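Local coordinates for protein papillomavirus transcription factor E2 (Human papillomavirus type 18, PDB 1QQH) that regulates viral transcription through its N-terminal activation domain and, as papillomavirus E2 proteins do, takes part in viral DNA replication, at the interface of chains A and B. Residues are numbered along the deposited sequence; one frame, centred on the assembly and turned at random. Chains: chain A/B, Papillomavirus transcription factor E2.

The interface of chains A and B. Residues chain A 4, 7-8, 11, 34; chain B 4, 7-8, 11.
Helix 3-19 of chain A packs against the same helix of chain B in a two-fold symmetric helix-to-helix contact that holds the two copies of the deposited assembly together, with alanines, an isoleucine and a glutamine of each helix at the meeting surface. At the centre the CD1 ends of A:Ile8 and B:Ile8 pass side by side, pointing in nearly opposite directions, CD1 to CD1 at 3.8 Å. Each CD1 also reaches onto the partner helix: that of A:Ile8 touches CB of B:Ala7 at 3.7 Å and lies 3.3 Å from the backbone O of B:Ala4, and B:Ile8 does the same on A:Ala7 and A:Ala4. CG1 of each isoleucine stands beside its own backbone N (chi1 -45°), which carries the CD1 branch across to the other helix, while the alanines keep the opposing surface low enough to receive it. Further along, the side chains of A:Gln11 and B:Gln11 run antiparallel past one another, their amide planes 18° apart. Their OE1 atoms lie 3.3 Å apart without a hydrogen bond, so this approach adds little, and the modelled amide orientation may be doubtful. On the flank A:Glu34, from helix 34-37, lays its carboxylate beside the aliphatic part of B:Gln11, with CD 3.3 Å from CG. A water links the backbone N of A:Glu34 to NE2 of B:Gln11. Though this pairing may not be the one used in the cell, the patch gives the activation-domain fragment a surface through which two copies associate.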
ATOM      1  N   ALA A   4     -16.202  -9.078  -2.723  1.00 96.47           N
ATOM      2  CA  ALA A   4     -15.734  -8.692  -4.048  1.00 95.18           C
ATOM      3  C   ALA A   4     -15.926  -7.190  -4.222  1.00 94.38           C
ATOM      4  O   ALA A   4     -15.110  -6.515  -4.851  1.00 94.52           O
ATOM      5  CB  ALA A   4     -16.511  -9.449  -5.115  1.00 95.08           C
ATOM      6  N   ALA A   7     -13.257  -5.039  -1.878  1.00 81.44           N
ATOM      7  CA  ALA A   7     -11.962  -4.807  -2.513  1.00 78.88           C
ATOM      8  C   ALA A   7     -12.011  -3.612  -3.461  1.00 76.78           C
ATOM      9  O   ALA A   7     -11.035  -2.872  -3.594  1.00 76.03           O
ATOM     10  CB  ALA A   7     -11.522  -6.056  -3.272  1.00 78.63           C
ATOM     11  N   ILE A   8     -13.157  -3.426  -4.109  1.00 74.56           N
ATOM     12  CA  ILE A   8     -13.348  -2.336  -5.061  1.00 72.29           C
ATOM     13  C   ILE A   8     -13.395  -0.972  -4.373  1.00 70.09           C
ATOM     14  O   ILE A   8     -12.790  -0.002  -4.841  1.00 69.84           O
ATOM     15  CB  ILE A   8     -14.660  -2.520  -5.858  1.00 73.19           C
ATOM     16  CG1 ILE A   8     -14.792  -3.973  -6.328  1.00 74.06           C
ATOM     17  CG2 ILE A   8     -14.677  -1.580  -7.055  1.00 73.27           C
ATOM     18  CD1 ILE A   8     -13.683  -4.439  -7.260  1.00 74.80           C
ATOM     19  N   GLN A  11      -9.960  -0.095  -3.135  1.00 52.50           N
ATOM     20  CA  GLN A  11      -9.107   0.305  -4.245  1.00 52.22           C
ATOM     21  C   GLN A  11      -9.347   1.756  -4.649  1.00 51.57           C
ATOM     22  O   GLN A  11      -8.401   2.515  -4.856  1.00 50.53           O
ATOM     23  CB  GLN A  11      -9.344  -0.595  -5.445  1.00 54.06           C
ATOM     24  CG  GLN A  11      -8.114  -0.735  -6.300  1.00 56.47           C
ATOM     25  CD  GLN A  11      -7.033  -1.514  -5.585  1.00 57.07           C
ATOM     26  OE1 GLN A  11      -7.201  -2.701  -5.295  1.00 58.30           O
ATOM     27  NE2 GLN A  11      -5.918  -0.850  -5.288  1.00 56.80           N
ATOM     28  N   GLU A  34      -7.383  -4.757   3.601  1.00 37.50           N
ATOM     29  CA  GLU A  34      -8.830  -4.861   3.751  1.00 39.80           C
ATOM     30  C   GLU A  34      -9.274  -5.032   5.195  1.00 38.45           C
ATOM     31  O   GLU A  34     -10.235  -4.396   5.630  1.00 37.78           O
ATOM     32  CB  GLU A  34      -9.368  -6.033   2.925  1.00 43.24           C
ATOM     33  CG  GLU A  34      -9.555  -5.736   1.444  1.00 50.92           C
ATOM     34  CD  GLU A  34      -9.881  -6.985   0.618  1.00 55.46           C
ATOM     35  OE1 GLU A  34     -10.204  -6.836  -0.585  1.00 57.60           O
ATOM     36  OE2 GLU A  34      -9.810  -8.111   1.166  1.00 57.01           O
TER
ATOM     37  N   ALA B   4     -13.193  -4.776 -12.468  1.00 96.47           N
ATOM     38  CA  ALA B   4     -13.708  -5.184 -11.168  1.00 95.18           C
ATOM     39  C   ALA B   4     -12.944  -6.417 -10.698  1.00 94.38           C
ATOM     40  O   ALA B   4     -12.674  -6.580  -9.507  1.00 94.52           O
ATOM     41  CB  ALA B   4     -15.194  -5.494 -11.270  1.00 95.08           C
ATOM     42  N   ALA B   7      -9.040  -5.470  -9.645  1.00 81.44           N
ATOM     43  CA  ALA B   7      -8.890  -5.020  -8.263  1.00 78.88           C
ATOM     44  C   ALA B   7      -8.808  -6.200  -7.298  1.00 76.78           C
ATOM     45  O   ALA B   7      -8.097  -6.145  -6.294  1.00 76.03           O
ATOM     46  CB  ALA B   7     -10.056  -4.114  -7.880  1.00 78.63           C
ATOM     47  N   ILE B   8      -9.533  -7.268  -7.618  1.00 74.56           N
ATOM     48  CA  ILE B   8      -9.570  -8.466  -6.783  1.00 72.29           C
ATOM     49  C   ILE B   8      -8.244  -9.227  -6.810  1.00 70.09           C
ATOM     50  O   ILE B   8      -7.749  -9.678  -5.773  1.00 69.84           O
ATOM     51  CB  ILE B   8     -10.689  -9.427  -7.242  1.00 73.19           C
ATOM     52  CG1 ILE B   8     -11.980  -8.645  -7.508  1.00 74.06           C
ATOM     53  CG2 ILE B   8     -10.931 -10.489  -6.179  1.00 73.27           C
ATOM     54  CD1 ILE B   8     -12.542  -7.921  -6.293  1.00 74.80           C
ATOM     55  N   GLN B  11      -5.652  -7.263  -4.933  1.00 52.50           N
ATOM     56  CA  GLN B  11      -5.876  -7.367  -3.499  1.00 52.22           C
ATOM     57  C   GLN B  11      -5.321  -8.669  -2.931  1.00 51.57           C
ATOM     58  O   GLN B  11      -4.660  -8.671  -1.894  1.00 50.53           O
ATOM     59  CB  GLN B  11      -7.361  -7.278  -3.188  1.00 54.06           C
ATOM     60  CG  GLN B  11      -7.620  -6.681  -1.832  1.00 56.47           C
ATOM     61  CD  GLN B  11      -7.247  -5.216  -1.794  1.00 57.07           C
ATOM     62  OE1 GLN B  11      -7.855  -4.395  -2.486  1.00 58.30           O
ATOM     63  NE2 GLN B  11      -6.239  -4.879  -0.994  1.00 56.80           N
TER
HETATM   64  O   HOH W   1      -5.855  -6.450   1.879  1.00 63.26           O